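Local coordinates for protein LRIM1 (Anopheles gambiae, PDB 3O53), which probably regulates complement-like immunity in the mosquito as a heterodimeric complex with the leucine-rich repeat protein APL1C, this chain being the leucine-rich repeat domain of LRIM1, at residues Leu151-Asp157 and Asn175-Ile181; Leu193-Asp197 and Gly215-Ser220; Phe205-Gln211 and Leu228-Arg234. All blocks are in the same frame, centred on the assembly; numbering follows the deposited sequence.

Contact 1 of 3, residues Leu151-Asp157 and Asn175-Ile181; sequences LKLNEID and NLQYNFI
Asn179 reaches from 175-181 into the turn of 151-157 and spends both ends of its amide on backbone there. Its ND2 gives one hydrogen to Leu151 O at 3.0 Å, nearly straight at 174° and close to the amide plane, while the other goes to Leu176 O in its own turn. Asn179 CG stands beside its own backbone N (chi1 -81°), which swings the amide inward, and OD1 accepts from Ile156 N, although the exact place of that oxygen is less sure. Leu151 O is gripped twice: Asn154 ND2 comes to it from the face opposite Asn179 ND2, at 3.1 Å, and that same ND2 also serves Leu127 O one turn earlier. On the tightly packed inner side Leu151, Ile156, Leu176 and Ile181 are buried. Leu176 CD2 lies against Leu151 CB at 3.9 Å, the Leu176 side chain crosses that of Ile156 at about a right angle, CD2 against CD1, and Ile156 and Ile181 lie side by side, CG2 against CG1. Backbone bonds from Leu151 N to Asn175 O, from Leu153 N to Gln177 O and from Phe180 N to Ile156 O hold the two segments in step. On the solvent side the exposed Leu153, Tyr178 and Phe180 meet their partners at few points: Leu153 CD2 leans on Tyr178 CB at 3.6 Å, and the Phe180 ring offers its edge to Glu155 CA. At the far end a water donates to both Asp157 OD1 and Phe180 O. Asn201 repeats the pattern one turn on, its ND2 bonding Leu176 O. This row of asparagines of the LxxLxLxxN repeat, each binding backbone of its own and the preceding turn, is characteristic of leucine-rich repeat solenoids.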
loop_
_atom_site.group_PDB
_atom_site.type_symbol
_atom_site.label_atom_id
_atom_site.label_comp_id
_atom_site.label_asym_id
_atom_site.label_seq_id
_atom_site.Cartn_x
_atom_site.Cartn_y
_atom_site.Cartn_z
ATOM N N LEU A 151 1.244 -0.240 -0.675
ATOM C CA LEU A 151 2.616 -0.275 -0.176
ATOM C C LEU A 151 3.215 -1.674 -0.289
ATOM O O LEU A 151 4.149 -2.008 0.426
ATOM C CB LEU A 151 2.673 0.205 1.282
ATOM C CG LEU A 151 2.533 1.716 1.464
ATOM C CD1 LEU A 151 2.081 2.078 2.879
ATOM C CD2 LEU A 151 3.853 2.417 1.127
ATOM N N LYS A 152 2.693 -2.487 -1.198
ATOM C CA LYS A 152 3.206 -3.845 -1.359
ATOM C C LYS A 152 4.665 -3.858 -1.808
ATOM O O LYS A 152 5.149 -2.900 -2.418
ATOM C CB LYS A 152 2.341 -4.634 -2.352
ATOM C CG LYS A 152 2.560 -4.294 -3.825
ATOM C CD LYS A 152 1.876 -5.365 -4.700
ATOM C CE LYS A 152 1.861 -4.999 -6.177
ATOM N NZ LYS A 152 0.864 -3.930 -6.466
ATOM N N LEU A 153 5.356 -4.958 -1.520
ATOM C CA LEU A 153 6.756 -5.136 -1.918
ATOM C C LEU A 153 7.642 -4.025 -1.379
ATOM O O LEU A 153 8.546 -3.554 -2.056
ATOM C CB LEU A 153 6.908 -5.211 -3.447
ATOM C CG LEU A 153 6.294 -6.440 -4.134
ATOM C CD1 LEU A 153 6.419 -6.333 -5.654
ATOM C CD2 LEU A 153 6.952 -7.729 -3.637
ATOM N N ASN A 154 7.383 -3.590 -0.162
ATOM C CA ASN A 154 8.320 -2.691 0.487
ATOM C C ASN A 154 9.002 -3.423 1.638
ATOM O O ASN A 154 9.029 -4.648 1.665
ATOM C CB ASN A 154 7.623 -1.387 0.907
ATOM C CG ASN A 154 7.523 -0.400 -0.247
ATOM O OD1 ASN A 154 8.492 0.279 -0.583
ATOM N ND2 ASN A 154 6.355 -0.324 -0.864
ATOM N N GLU A 155 9.591 -2.686 2.567
ATOM C CA GLU A 155 10.352 -3.313 3.635
ATOM C C GLU A 155 9.813 -2.930 5.008
ATOM O O GLU A 155 10.570 -2.796 5.973
ATOM C CB GLU A 155 11.816 -2.908 3.514
ATOM C CG GLU A 155 12.481 -3.459 2.264
ATOM C CD GLU A 155 13.827 -2.825 1.993
ATOM O OE1 GLU A 155 14.363 -2.154 2.899
ATOM O OE2 GLU A 155 14.348 -2.998 0.871
ATOM N N ILE A 156 8.504 -2.758 5.098
ATOM C CA ILE A 156 7.895 -2.339 6.353
ATOM C C ILE A 156 7.966 -3.448 7.430
ATOM O O ILE A 156 7.705 -4.611 7.167
ATOM C CB ILE A 156 6.445 -1.852 6.106
ATOM C CG1 ILE A 156 6.490 -0.622 5.183
ATOM C CG2 ILE A 156 5.744 -1.506 7.430
ATOM C CD1 ILE A 156 5.159 -0.315 4.518
ATOM N N ASP A 157 8.344 -3.063 8.643
ATOM C CA ASP A 157 8.598 -4.022 9.713
ATOM C C ASP A 157 7.439 -4.083 10.697
ATOM O O ASP A 157 7.190 -5.117 11.317
ATOM C CB ASP A 157 9.885 -3.626 10.457
ATOM C CG ASP A 157 10.523 -4.791 11.168
ATOM O OD1 ASP A 157 10.742 -5.836 10.521
ATOM O OD2 ASP A 157 10.807 -4.667 12.373
ATOM N N ASN A 175 -3.033 -2.006 0.886
ATOM C CA ASN A 175 -2.251 -3.171 0.477
ATOM C C ASN A 175 -0.885 -3.111 1.134
ATOM O O ASN A 175 -0.122 -2.187 0.895
ATOM C CB ASN A 175 -2.068 -3.196 -1.044
ATOM C CG ASN A 175 -1.637 -4.567 -1.576
ATOM O OD1 ASN A 175 -1.090 -5.421 -0.846
ATOM N ND2 ASN A 175 -1.887 -4.777 -2.875
ATOM N N LEU A 176 -0.585 -4.093 1.966
ATOM C CA LEU A 176 0.677 -4.121 2.690
ATOM C C LEU A 176 1.316 -5.487 2.487
ATOM O O LEU A 176 2.174 -5.896 3.258
ATOM C CB LEU A 176 0.441 -3.861 4.187
ATOM C CG LEU A 176 0.111 -2.417 4.561
ATOM C CD1 LEU A 176 -0.557 -2.346 5.925
ATOM C CD2 LEU A 176 1.382 -1.565 4.528
ATOM N N GLN A 177 0.880 -6.189 1.444
ATOM C CA GLN A 177 1.356 -7.542 1.167
ATOM C C GLN A 177 2.841 -7.523 0.800
ATOM O O GLN A 177 3.341 -6.555 0.237
ATOM C CB GLN A 177 0.533 -8.192 0.032
ATOM C CG GLN A 177 1.145 -7.990 -1.338
ATOM C CD GLN A 177 0.141 -7.980 -2.483
ATOM O OE1 GLN A 177 -0.798 -7.192 -2.486
ATOM N NE2 GLN A 177 0.369 -8.829 -3.485
ATOM N N TYR A 178 3.547 -8.597 1.138
ATOM C CA TYR A 178 4.958 -8.735 0.785
ATOM C C TYR A 178 5.831 -7.646 1.405
ATOM O O TYR A 178 6.711 -7.071 0.759
ATOM C CB TYR A 178 5.130 -8.764 -0.734
ATOM C CG TYR A 178 4.717 -10.091 -1.335
ATOM C CD1 TYR A 178 5.377 -11.254 -0.981
ATOM C CD2 TYR A 178 3.675 -10.179 -2.254
ATOM C CE1 TYR A 178 5.014 -12.475 -1.515
ATOM C CE2 TYR A 178 3.306 -11.410 -2.802
ATOM C CZ TYR A 178 3.987 -12.550 -2.422
ATOM O OH TYR A 178 3.665 -13.783 -2.934
ATOM N N ASN A 179 5.576 -7.359 2.669
ATOM C CA ASN A 179 6.516 -6.596 3.456
ATOM C C ASN A 179 7.087 -7.570 4.478
ATOM O O ASN A 179 7.116 -8.779 4.228
ATOM C CB ASN A 179 5.820 -5.397 4.096
ATOM C CG ASN A 179 5.673 -4.230 3.133
ATOM O OD1 ASN A 179 6.571 -3.413 2.995
ATOM N ND2 ASN A 179 4.522 -4.142 2.474
ATOM N N PHE A 180 7.535 -7.075 5.623
ATOM C CA PHE A 180 8.085 -7.972 6.634
ATOM C C PHE A 180 7.460 -7.677 7.983
ATOM O O PHE A 180 8.119 -7.758 9.020
ATOM C CB PHE A 180 9.609 -7.833 6.661
ATOM C CG PHE A 180 10.242 -8.199 5.364
ATOM C CD1 PHE A 180 10.530 -9.520 5.075
ATOM C CD2 PHE A 180 10.482 -7.235 4.395
ATOM C CE1 PHE A 180 11.074 -9.881 3.844
ATOM C CE2 PHE A 180 11.030 -7.587 3.164
ATOM C CZ PHE A 180 11.323 -8.915 2.891
ATOM N N ILE A 181 6.169 -7.349 7.951
ATOM C CA ILE A 181 5.455 -6.887 9.139
ATOM C C ILE A 181 5.339 -7.999 10.181
ATOM O O ILE A 181 4.731 -9.036 9.925
ATOM C CB ILE A 181 4.052 -6.364 8.757
ATOM C CG1 ILE A 181 4.197 -5.112 7.881
ATOM C CG2 ILE A 181 3.231 -6.054 9.999
ATOM C CD1 ILE A 181 2.994 -4.858 6.982
HETATM O O HOH W 1 10.402 -8.337 10.321
#

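Contact 2 of 3, residues Leu193-Asp197 and Gly215-Ser220; sequences LKTLD and GVTWIS
The Trp218 indole stands on the same side of the strands as Thr195 and Asp197, with Leu196 O at its edge and in its plane, 3.7 Å from Trp218 CZ3. Asp197 lies alongside, pointing the same way: its CB is 3.7 Å from Trp218 CZ3, and the carboxylate plane is turned 66° from the indole. With CG anti to the backbone N (chi1 -168°), the indole extends along the strand and brings CZ3 and CH2 to Asp197, while Thr195 CG2 packs on Trp218 CB at 3.8 Å. The indole also stacks with the ring of His241 on the following strand. Asp197 OD1 has its hydrogen bond with Ser199 OG, and Thr195 OG1 is engaged by His173 on the preceding strand. Strands 195-197 and 218-220 are parallel neighbours, 11° apart in direction, in the sheet that runs along a leucine-rich repeat solenoid; both carry the LxxLxL strand portion of successive repeats, with Leu193 and Leu196, and Val216 and Ile219, at its apolar positions. Leu196 N bonds Trp218 O at 3.0 Å, and Ser220 N bonds Leu196 O. On the face bearing Leu196 and Ile219, turned to the interior, the two side chains run side by side, with Leu196 CD2 4.1 Å from Ile219 CD1. Before the strands the pairing tightens around one carbonyl: Lys194 O accepts from Thr217 N at 2.8 Å and also from Trp218 N, so two consecutive amides share it. Val216 CG1 extends the apolar layer there, 3.7 Å from Leu193 CD2. Beside these loop residues a water donates to Gly215 O and to Thr217 OG1, with a weak third bond to Leu193 O, while Gly215 O is also met by Asn238 ND2.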
loop_
_atom_site.group_PDB
_atom_site.type_symbol
_atom_site.label_atom_id
_atom_site.label_comp_id
_atom_site.label_asym_id
_atom_site.label_seq_id
_atom_site.Cartn_x
_atom_site.Cartn_y
_atom_site.Cartn_z
ATOM N N LEU A 193 -13.193 1.239 4.913
ATOM C CA LEU A 193 -12.203 0.263 4.463
ATOM C C LEU A 193 -12.900 -0.931 3.816
ATOM O O LEU A 193 -13.714 -1.595 4.447
ATOM C CB LEU A 193 -11.341 -0.202 5.636
ATOM C CG LEU A 193 -10.125 -1.061 5.265
ATOM C CD1 LEU A 193 -9.182 -0.260 4.382
ATOM C CD2 LEU A 193 -9.407 -1.567 6.523
ATOM N N LYS A 194 -12.593 -1.182 2.549
ATOM C CA LYS A 194 -13.134 -2.342 1.842
ATOM C C LYS A 194 -12.175 -3.523 1.792
ATOM O O LYS A 194 -12.598 -4.669 1.896
ATOM C CB LYS A 194 -13.516 -1.947 0.419
ATOM C CG LYS A 194 -14.819 -1.176 0.331
ATOM C CD LYS A 194 -15.124 -0.758 -1.098
ATOM C CE LYS A 194 -14.794 0.703 -1.338
ATOM N NZ LYS A 194 -15.706 1.606 -0.579
ATOM N N THR A 195 -10.885 -3.260 1.603
ATOM C CA THR A 195 -9.932 -4.353 1.472
ATOM C C THR A 195 -8.672 -4.099 2.296
ATOM O O THR A 195 -8.161 -2.985 2.347
ATOM C CB THR A 195 -9.546 -4.604 -0.005
ATOM O OG1 THR A 195 -8.592 -3.633 -0.436
ATOM C CG2 THR A 195 -10.775 -4.537 -0.900
ATOM N N LEU A 196 -8.193 -5.151 2.952
ATOM C CA LEU A 196 -6.943 -5.095 3.688
ATOM C C LEU A 196 -6.117 -6.303 3.306
ATOM O O LEU A 196 -6.515 -7.431 3.571
ATOM C CB LEU A 196 -7.221 -5.103 5.193
ATOM C CG LEU A 196 -6.007 -5.160 6.115
ATOM C CD1 LEU A 196 -5.111 -3.944 5.893
ATOM C CD2 LEU A 196 -6.476 -5.250 7.567
ATOM N N ASP A 197 -4.967 -6.070 2.683
ATOM C CA ASP A 197 -4.096 -7.166 2.287
ATOM C C ASP A 197 -2.820 -7.144 3.114
ATOM O O ASP A 197 -1.976 -6.259 2.955
ATOM C CB ASP A 197 -3.777 -7.066 0.794
ATOM C CG ASP A 197 -3.169 -8.343 0.243
ATOM O OD1 ASP A 197 -2.863 -9.250 1.054
ATOM O OD2 ASP A 197 -2.988 -8.443 -0.994
ATOM N N GLY A 215 -15.127 -4.172 9.306
ATOM C CA GLY A 215 -16.116 -3.909 8.270
ATOM C C GLY A 215 -15.699 -4.239 6.843
ATOM O O GLY A 215 -16.448 -3.975 5.909
ATOM N N VAL A 216 -14.521 -4.827 6.661
ATOM C CA VAL A 216 -14.002 -5.067 5.315
ATOM C C VAL A 216 -14.786 -6.124 4.553
ATOM O O VAL A 216 -15.461 -6.964 5.143
ATOM C CB VAL A 216 -12.521 -5.519 5.334
ATOM C CG1 VAL A 216 -11.638 -4.400 5.857
ATOM C CG2 VAL A 216 -12.368 -6.779 6.176
ATOM N N THR A 217 -14.673 -6.058 3.230
ATOM C CA THR A 217 -15.215 -7.065 2.335
ATOM C C THR A 217 -14.172 -8.135 2.055
ATOM O O THR A 217 -14.491 -9.306 1.895
ATOM C CB THR A 217 -15.621 -6.407 0.998
ATOM O OG1 THR A 217 -16.613 -5.405 1.250
ATOM C CG2 THR A 217 -16.171 -7.437 0.022
ATOM N N TRP A 218 -12.909 -7.725 2.010
ATOM C CA TRP A 218 -11.833 -8.600 1.564
ATOM C C TRP A 218 -10.673 -8.428 2.536
ATOM O O TRP A 218 -10.237 -7.306 2.775
ATOM C CB TRP A 218 -11.426 -8.172 0.151
ATOM C CG TRP A 218 -10.513 -9.091 -0.639
ATOM C CD1 TRP A 218 -10.862 -9.860 -1.714
ATOM C CD2 TRP A 218 -9.094 -9.269 -0.466
ATOM N NE1 TRP A 218 -9.758 -10.530 -2.196
ATOM C CE2 TRP A 218 -8.666 -10.180 -1.455
ATOM C CE3 TRP A 218 -8.156 -8.759 0.441
ATOM C CZ2 TRP A 218 -7.334 -10.592 -1.563
ATOM C CZ3 TRP A 218 -6.831 -9.165 0.328
ATOM C CH2 TRP A 218 -6.433 -10.072 -0.665
ATOM N N ILE A 219 -10.199 -9.524 3.125
ATOM C CA ILE A 219 -9.023 -9.457 3.972
ATOM C C ILE A 219 -8.182 -10.715 3.799
ATOM O O ILE A 219 -8.714 -11.820 3.710
ATOM C CB ILE A 219 -9.384 -9.271 5.458
ATOM C CG1 ILE A 219 -8.111 -9.206 6.313
ATOM C CG2 ILE A 219 -10.262 -10.407 5.953
ATOM C CD1 ILE A 219 -8.372 -8.888 7.764
ATOM N N SER A 220 -6.866 -10.538 3.754
ATOM C CA SER A 220 -5.952 -11.675 3.699
ATOM C C SER A 220 -4.783 -11.510 4.663
ATOM O O SER A 220 -4.122 -10.473 4.694
ATOM C CB SER A 220 -5.402 -11.861 2.290
ATOM O OG SER A 220 -4.535 -12.983 2.249
HETATM O O HOH W 2 -16.413 -3.400 3.198
#

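Contact 3 of 3, residues Phe205-Gln211 and Leu228-Arg234; sequences FMGPEFQ and LIEKALR
Phe205 CG is anti to the backbone N (chi1 -178°), which lays the ring alongside Glu230, whereas a bend at chi2 of Gln211 (57°) turns its amide to the backbone of Arg234. Both segments belong to the side of a leucine-rich repeat solenoid away from its main parallel sheet, where strands 205-206 and 228-229 make a short parallel pair. Met206 N bonds Leu228 O at 3.0 Å, and Glu230 N bonds Met206 O. The Phe205 ring has Gly207 CA above one face, offset toward the rim, and Leu228 O near its plane at the edge, 3.4 Å from Phe205 CD1; ring and Glu230 carboxylate are turned 69° from each other. The Pro208 ring crosses the Glu230 side chain at about a right angle, CG 3.6 Å from Glu230 OE1, while OE2 accepts from Ala232 N with its anti lone pair. Leu233 is the apolar wedge: CD1 reaches Met206 CG at 4.0 Å, CD2 rests on Phe210 CB, and Phe257 of helix 251-259 backs it. Met206 CG in turn lies above one face of the Phe210 ring, again offset toward the rim. Where the segments end, a water joins Ala232 O and, weakly, Gln211 OE1. The same Gln211 OE1 takes Arg234 N on a lone pair at 3.1 Å, while Gln211 NE2 returns a more bent bond to Arg234 O.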
loop_
_atom_site.group_PDB
_atom_site.type_symbol
_atom_site.label_atom_id
_atom_site.label_comp_id
_atom_site.label_asym_id
_atom_site.label_seq_id
_atom_site.Cartn_x
_atom_site.Cartn_y
_atom_site.Cartn_z
ATOM N N PHE A 205 0.385 -13.017 15.620
ATOM C CA PHE A 205 -0.843 -12.840 16.401
ATOM C C PHE A 205 -1.806 -11.909 15.670
ATOM O O PHE A 205 -1.468 -10.770 15.368
ATOM C CB PHE A 205 -0.513 -12.255 17.785
ATOM C CG PHE A 205 -1.713 -12.087 18.686
ATOM C CD1 PHE A 205 -2.708 -13.053 18.735
ATOM C CD2 PHE A 205 -1.826 -10.976 19.515
ATOM C CE1 PHE A 205 -3.807 -12.905 19.581
ATOM C CE2 PHE A 205 -2.919 -10.825 20.363
ATOM C CZ PHE A 205 -3.913 -11.795 20.391
ATOM N N MET A 206 -3.001 -12.401 15.372
ATOM C CA MET A 206 -4.025 -11.559 14.775
ATOM C C MET A 206 -4.824 -10.945 15.918
ATOM O O MET A 206 -5.819 -11.509 16.369
ATOM C CB MET A 206 -4.915 -12.389 13.840
ATOM C CG MET A 206 -5.988 -11.598 13.124
ATOM S SD MET A 206 -6.870 -12.641 11.940
ATOM C CE MET A 206 -7.987 -11.451 11.178
ATOM N N GLY A 207 -4.369 -9.790 16.399
ATOM C CA GLY A 207 -4.834 -9.256 17.669
ATOM C C GLY A 207 -6.030 -8.328 17.572
ATOM O O GLY A 207 -6.644 -8.219 16.518
ATOM N N PRO A 208 -6.363 -7.652 18.684
ATOM C CA PRO A 208 -7.536 -6.769 18.811
ATOM C C PRO A 208 -7.497 -5.581 17.864
ATOM O O PRO A 208 -8.532 -5.006 17.551
ATOM C CB PRO A 208 -7.459 -6.278 20.264
ATOM C CG PRO A 208 -6.646 -7.303 20.964
ATOM C CD PRO A 208 -5.639 -7.782 19.961
ATOM N N GLU A 209 -6.300 -5.221 17.422
ATOM C CA GLU A 209 -6.126 -4.165 16.436
ATOM C C GLU A 209 -6.963 -4.436 15.181
ATOM O O GLU A 209 -7.337 -3.510 14.461
ATOM C CB GLU A 209 -4.646 -4.045 16.060
ATOM C CG GLU A 209 -4.046 -5.308 15.442
ATOM C CD GLU A 209 -3.493 -6.301 16.470
ATOM O OE1 GLU A 209 -3.675 -6.089 17.692
ATOM O OE2 GLU A 209 -2.856 -7.294 16.042
ATOM N N PHE A 210 -7.265 -5.703 14.920
ATOM C CA PHE A 210 -7.975 -6.056 13.697
ATOM C C PHE A 210 -9.470 -5.738 13.756
ATOM O O PHE A 210 -10.182 -5.878 12.763
ATOM C CB PHE A 210 -7.691 -7.512 13.307
ATOM C CG PHE A 210 -6.355 -7.680 12.631
ATOM C CD1 PHE A 210 -6.226 -7.496 11.258
ATOM C CD2 PHE A 210 -5.217 -7.959 13.375
ATOM C CE1 PHE A 210 -4.982 -7.623 10.627
ATOM C CE2 PHE A 210 -3.975 -8.088 12.758
ATOM C CZ PHE A 210 -3.855 -7.913 11.380
ATOM N N GLN A 211 -9.949 -5.271 14.899
ATOM C CA GLN A 211 -11.298 -4.722 14.929
ATOM C C GLN A 211 -11.309 -3.471 14.045
ATOM O O GLN A 211 -12.354 -3.071 13.537
ATOM C CB GLN A 211 -11.758 -4.399 16.352
ATOM C CG GLN A 211 -13.285 -4.274 16.483
ATOM C CD GLN A 211 -14.036 -5.525 16.015
ATOM O OE1 GLN A 211 -13.503 -6.631 16.045
ATOM N NE2 GLN A 211 -15.286 -5.345 15.585
ATOM N N LEU A 228 -2.126 -17.541 16.899
ATOM C CA LEU A 228 -3.338 -17.213 17.645
ATOM C C LEU A 228 -4.126 -16.079 17.005
ATOM O O LEU A 228 -3.563 -15.222 16.327
ATOM C CB LEU A 228 -2.991 -16.797 19.078
ATOM C CG LEU A 228 -2.295 -17.835 19.950
ATOM C CD1 LEU A 228 -2.079 -17.278 21.360
ATOM C CD2 LEU A 228 -3.110 -19.120 19.983
ATOM N N ILE A 229 -5.429 -16.079 17.269
ATOM C CA ILE A 229 -6.349 -15.027 16.850
ATOM C C ILE A 229 -7.079 -14.523 18.084
ATOM O O ILE A 229 -7.489 -15.318 18.927
ATOM C CB ILE A 229 -7.430 -15.573 15.884
ATOM C CG1 ILE A 229 -6.786 -16.151 14.627
ATOM C CG2 ILE A 229 -8.439 -14.471 15.518
ATOM C CD1 ILE A 229 -7.773 -16.878 13.689
ATOM N N GLU A 230 -7.257 -13.212 18.181
ATOM C CA GLU A 230 -7.991 -12.610 19.293
ATOM C C GLU A 230 -9.452 -13.044 19.214
ATOM O O GLU A 230 -10.130 -12.769 18.226
ATOM C CB GLU A 230 -7.879 -11.080 19.230
ATOM C CG GLU A 230 -8.813 -10.343 20.176
ATOM C CD GLU A 230 -8.606 -10.751 21.629
ATOM O OE1 GLU A 230 -7.481 -10.583 22.142
ATOM O OE2 GLU A 230 -9.566 -11.240 22.251
ATOM N N LYS A 231 -9.933 -13.731 20.249
ATOM C CA LYS A 231 -11.271 -14.315 20.217
ATOM C C LYS A 231 -12.374 -13.253 20.209
ATOM O O LYS A 231 -13.503 -13.533 19.825
ATOM C CB LYS A 231 -11.469 -15.256 21.413
ATOM C CG LYS A 231 -11.373 -14.570 22.770
ATOM C CD LYS A 231 -11.499 -15.561 23.920
ATOM C CE LYS A 231 -12.808 -16.329 23.847
ATOM N NZ LYS A 231 -13.041 -17.162 25.058
ATOM N N ALA A 232 -12.049 -12.035 20.624
ATOM C CA ALA A 232 -13.053 -10.978 20.719
ATOM C C ALA A 232 -13.337 -10.312 19.370
ATOM O O ALA A 232 -14.260 -9.517 19.249
ATOM C CB ALA A 232 -12.617 -9.929 21.744
ATOM N N LEU A 233 -12.541 -10.631 18.357
ATOM C CA LEU A 233 -12.723 -10.030 17.043
ATOM C C LEU A 233 -14.084 -10.411 16.460
ATOM O O LEU A 233 -14.523 -11.548 16.590
ATOM C CB LEU A 233 -11.615 -10.495 16.089
ATOM C CG LEU A 233 -10.209 -9.929 16.290
ATOM C CD1 LEU A 233 -9.246 -10.594 15.309
ATOM C CD2 LEU A 233 -10.203 -8.402 16.111
ATOM N N ARG A 234 -14.739 -9.451 15.819
ATOM C CA ARG A 234 -15.993 -9.693 15.125
ATOM C C ARG A 234 -15.950 -9.037 13.749
ATOM O O ARG A 234 -15.545 -7.887 13.617
ATOM C CB ARG A 234 -17.161 -9.100 15.919
ATOM C CG ARG A 234 -17.317 -9.649 17.321
ATOM C CD ARG A 234 -17.877 -11.065 17.331
ATOM N NE ARG A 234 -18.124 -11.519 18.697
ATOM C CZ ARG A 234 -17.216 -12.115 19.467
ATOM N NH1 ARG A 234 -15.991 -12.349 19.013
ATOM N NH2 ARG A 234 -17.532 -12.484 20.698
HETATM O O HOH W 3 -13.267 -6.692 18.761
#

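How the contacts relate
All three contacts join successive turns of one leucine-rich repeat solenoid. Contact 1 closes along the chain before the others open; contacts 2 and 3 alternate, since strand 205-206 comes between strands 195-197 and 218-220. Centres of contacts 1 and 2 are 16 Å apart, and Leu176 N probably bonds Asp197 O where they touch. Contacts 2 and 3, 15 Å between centres, meet through the interior, Leu196 CD2 lying 4.2 Å from Phe210 CE1. Contacts 1 and 3 do not touch, with nearest atoms about 7 Å apart. Contact 2 lies on the main parallel sheet, contact 3 on the other side and contact 1 on the asparagine turns, all around the solenoid interior, consistent with an elongated scaffold.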